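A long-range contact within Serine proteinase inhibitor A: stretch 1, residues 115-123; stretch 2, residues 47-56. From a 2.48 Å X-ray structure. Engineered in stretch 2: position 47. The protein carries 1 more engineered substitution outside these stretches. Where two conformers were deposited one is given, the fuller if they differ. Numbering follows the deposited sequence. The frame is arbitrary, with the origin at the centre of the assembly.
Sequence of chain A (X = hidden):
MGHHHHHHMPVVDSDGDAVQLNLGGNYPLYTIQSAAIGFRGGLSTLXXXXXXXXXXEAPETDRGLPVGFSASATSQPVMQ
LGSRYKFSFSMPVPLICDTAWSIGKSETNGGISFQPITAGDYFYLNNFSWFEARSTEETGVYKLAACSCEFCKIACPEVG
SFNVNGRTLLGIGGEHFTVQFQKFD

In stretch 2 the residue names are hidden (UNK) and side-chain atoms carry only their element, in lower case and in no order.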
# COMPACT_ATOMS: atom_id res chain seq x y z
N GLN A 115 12.62 13.09 2.25
CA GLN A 115 11.79 11.92 2.43
C GLN A 115 12.07 10.96 1.28
O GLN A 115 11.64 11.22 0.15
CB GLN A 115 10.31 12.30 2.44
CG GLN A 115 9.91 13.23 3.54
CD GLN A 115 8.43 13.52 3.49
OE1 GLN A 115 8.02 14.57 2.98
NE2 GLN A 115 7.62 12.56 3.94
N PRO A 116 12.79 9.85 1.54
CA PRO A 116 13.05 8.95 0.41
C PRO A 116 11.82 8.14 0.04
O PRO A 116 10.90 8.03 0.84
CB PRO A 116 14.14 8.02 0.94
CG PRO A 116 14.02 8.09 2.41
CD PRO A 116 13.56 9.46 2.74
N ILE A 117 11.80 7.62 -1.18
CA ILE A 117 10.88 6.55 -1.52
C ILE A 117 11.62 5.29 -1.11
O ILE A 117 12.80 5.11 -1.46
CB ILE A 117 10.56 6.49 -3.03
CG1 ILE A 117 10.09 7.86 -3.54
CG2 ILE A 117 9.51 5.44 -3.31
CD1 ILE A 117 9.01 8.49 -2.69
N THR A 118 10.96 4.44 -0.33
CA THR A 118 11.57 3.18 0.10
C THR A 118 10.81 2.04 -0.57
O THR A 118 9.80 2.27 -1.24
CB THR A 118 11.62 3.04 1.65
OG1 THR A 118 10.28 3.01 2.18
CG2 THR A 118 12.38 4.19 2.27
N ALA A 119 11.31 0.82 -0.41
CA ALA A 119 10.62 -0.34 -0.91
C ALA A 119 10.80 -1.47 0.05
O ALA A 119 11.93 -1.79 0.44
CB ALA A 119 11.16 -0.74 -2.27
N GLY A 120 9.70 -2.09 0.43
CA GLY A 120 9.76 -3.27 1.27
C GLY A 120 9.56 -2.94 2.73
O GLY A 120 9.99 -1.88 3.19
N ASP A 121 8.90 -3.83 3.44
CA ASP A 121 8.74 -3.73 4.90
C ASP A 121 8.19 -5.07 5.36
O ASP A 121 7.81 -5.91 4.53
CB ASP A 121 7.76 -2.59 5.26
CG ASP A 121 8.07 -1.92 6.59
OD1 ASP A 121 8.84 -2.45 7.41
OD2 ASP A 121 7.51 -0.83 6.82
N TYR A 122 8.18 -5.30 6.66
CA TYR A 122 7.55 -6.49 7.21
C TYR A 122 6.14 -6.59 6.65
O TYR A 122 5.36 -5.64 6.76
CB TYR A 122 7.52 -6.37 8.72
CG TYR A 122 8.89 -6.42 9.37
CD1 TYR A 122 9.67 -7.58 9.28
CD2 TYR A 122 9.40 -5.33 10.08
CE1 TYR A 122 10.91 -7.66 9.88
CE2 TYR A 122 10.66 -5.40 10.69
CZ TYR A 122 11.40 -6.57 10.57
OH TYR A 122 12.64 -6.68 11.15
N PHE A 123 5.79 -7.72 6.04
CA PHE A 123 4.51 -7.82 5.32
C PHE A 123 3.32 -7.41 6.18
O PHE A 123 2.35 -6.85 5.66
CB PHE A 123 4.26 -9.23 4.79
CG PHE A 123 3.87 -10.22 5.86
CD1 PHE A 123 4.84 -10.78 6.70
CD2 PHE A 123 2.54 -10.57 6.04
CE1 PHE A 123 4.47 -11.68 7.70
CE2 PHE A 123 2.16 -11.48 7.04
CZ PHE A 123 3.12 -12.03 7.87
N UNK A 47 20.00 -1.49 0.01
CA UNK A 47 19.64 -1.84 1.38
C UNK A 47 19.69 -0.64 2.33
O UNK A 47 20.66 0.13 2.36
c UNK A 47 20.58 -5.54 2.09
c UNK A 47 20.50 -3.01 1.91
n UNK A 47 21.46 -8.49 0.06
n UNK A 47 22.83 -6.85 0.91
c UNK A 47 21.61 -7.37 0.76
n UNK A 47 20.54 -6.78 1.31
c UNK A 47 20.17 -4.34 1.25
N UNK A 48 18.62 -0.48 3.09
CA UNK A 48 18.56 0.44 4.20
C UNK A 48 18.62 -0.34 5.52
O UNK A 48 19.57 -0.25 6.27
c UNK A 48 17.07 2.29 5.18
c UNK A 48 15.88 3.17 4.83
c UNK A 48 15.23 3.74 6.10
c UNK A 48 17.28 1.26 4.10
n UNK A 48 16.04 4.81 6.71
N UNK A 49 17.58 -1.13 5.78
CA UNK A 49 17.40 -1.81 7.05
C UNK A 49 16.26 -2.81 6.96
O UNK A 49 15.30 -2.59 6.27
o UNK A 49 17.78 -2.50 9.75
c UNK A 49 17.14 -1.42 9.55
c UNK A 49 17.08 -0.80 8.15
o UNK A 49 16.54 -0.80 10.45
N UNK A 50 16.41 -3.88 7.73
CA UNK A 50 15.43 -4.96 7.82
C UNK A 50 15.01 -5.41 6.44
O UNK A 50 15.85 -5.76 5.61
c UNK A 50 14.23 -4.53 8.63
N UNK A 51 13.71 -5.41 6.20
CA UNK A 51 13.20 -5.74 4.89
C UNK A 51 13.16 -4.45 4.03
O UNK A 51 12.55 -4.46 2.98
c UNK A 51 11.82 -6.43 5.01
s UNK A 51 11.52 -7.63 6.42
N UNK A 52 13.82 -3.36 4.46
CA UNK A 52 13.67 -2.08 3.75
C UNK A 52 14.88 -1.60 2.93
O UNK A 52 16.03 -1.74 3.34
c UNK A 52 13.25 -1.01 4.76
n UNK A 52 10.56 1.93 6.74
c UNK A 52 11.08 0.86 5.86
c UNK A 52 12.40 1.29 5.26
c UNK A 52 12.85 0.33 4.16
N UNK A 53 14.59 -1.01 1.78
CA UNK A 53 15.60 -0.56 0.82
C UNK A 53 15.31 0.86 0.36
O UNK A 53 14.17 1.33 0.48
o UNK A 53 16.23 -2.69 -0.19
c UNK A 53 15.59 -1.46 -0.42
N UNK A 54 16.33 1.55 -0.16
CA UNK A 54 16.08 2.82 -0.85
C UNK A 54 15.82 2.51 -2.31
O UNK A 54 16.55 1.70 -2.90
c UNK A 54 17.63 4.24 0.62
c UNK A 54 18.97 4.05 2.63
c UNK A 54 17.28 3.76 -0.77
c UNK A 54 17.33 5.78 2.43
c UNK A 54 18.31 5.15 3.16
o UNK A 54 18.62 5.63 4.43
c UNK A 54 18.63 3.61 1.36
c UNK A 54 17.00 5.32 1.17
N UNK A 55 14.79 3.14 -2.88
CA UNK A 55 14.61 3.19 -4.33
C UNK A 55 15.63 4.18 -4.92
O UNK A 55 15.63 5.38 -4.61
c UNK A 55 13.02 3.52 -6.25
c UNK A 55 12.15 2.78 -4.04
c UNK A 55 13.18 3.62 -4.73
N UNK A 56 16.52 3.65 -5.74
CA UNK A 56 17.53 4.47 -6.41
C UNK A 56 17.71 4.04 -7.87
O UNK A 56 17.27 2.96 -8.28
o UNK A 56 22.33 0.23 -7.58
c UNK A 56 21.87 2.56 -7.21
c UNK A 56 21.49 1.23 -7.12
c UNK A 56 21.02 3.56 -6.73
c UNK A 56 19.43 1.89 -6.09
c UNK A 56 18.87 4.34 -5.67
c UNK A 56 19.79 3.24 -6.17
c UNK A 56 20.27 0.89 -6.56
O HOH W 1 9.95 4.03 4.57
O HOH W 2 13.70 -4.26 -0.20

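Position 47 carries three carbons, a nitrogen, and then a carbon bearing two more nitrogens. This guanidinium chain is out of reach of stretch 1 and belongs to Arg-47, an engineered residue. At position 48 four carbons run in a row to a terminal nitrogen, and the chain only grazes Thr-118; it is Lys-48. Position 49 has two carbons, the second carrying two oxygens, and touches nothing on stretch 1. A carboxylate on so short a stem, with no further carbon, identifies Asp-49.

Position 50 bears a single carbon, CB, which lies 3.7 Å from OH of Tyr-122: Ala-50. Its N donates a weak hydrogen bond to OD1 of Asp-49 (2.8 Å). At position 51 one carbon is followed by a sulfur, which marks Cys-51. SG approaches CD1 of Tyr-122 to 3.4 Å, in an oblique sulfur-aromatic contact; it is also bonded covalently elsewhere in the structure.

Position 52 again shows four carbons in a row ending in nitrogen, and its CB lies 3.7 Å from O of Gly-120. This is Lys-52, whose CG packs 3.9 Å from CB of Thr-118. Its NZ donates to a water, 3.1 Å away, that is also hydrogen-bonded to OG1 of Thr-118, while OD2 of Asp-121 stays 4.1 Å from NZ, beyond a salt bridge. Position 53 has one carbon and one oxygen, the latter hydrogen-bonded to a second water that donates to O of Ala-119; the residue is Ser-53.

Position 54 holds one carbon and a six-carbon ring bearing an oxygen, thus Tyr-54. CB of Pro-116 meets the edge of this ring, 3.9 Å from CD1. At position 55 one carbon carries two others, the branched chain of Val-55; its CG2 lies 3.8 Å from CG2 of Ile-117 and 4.1 Å from CB of Ala-119. Position 56 repeats the six-carbon ring with an oxygen but leads away from stretch 1: Tyr-56.

The contact is built on antiparallel strand pairing. N of Ser-53 donates to O of Ala-119 (3.1 Å), N of Ala-119 returns a bond to O of Ser-53 (3.0 Å), and N of Val-55 donates to O of Ile-117 (3.1 Å). Beyond these bonds, the type II' turn from Asp-49 to Lys-52 brings Ala-50 and Cys-51 to Tyr-122. Gly-120 allows the close approach there: a CB would lie 2.4 Å from O of Cys-51, a clash. Backbone bonds thus set the register, while apolar packing and bridging waters fill in around it.

Stretch 2 (47-56) RKDACKSYVY
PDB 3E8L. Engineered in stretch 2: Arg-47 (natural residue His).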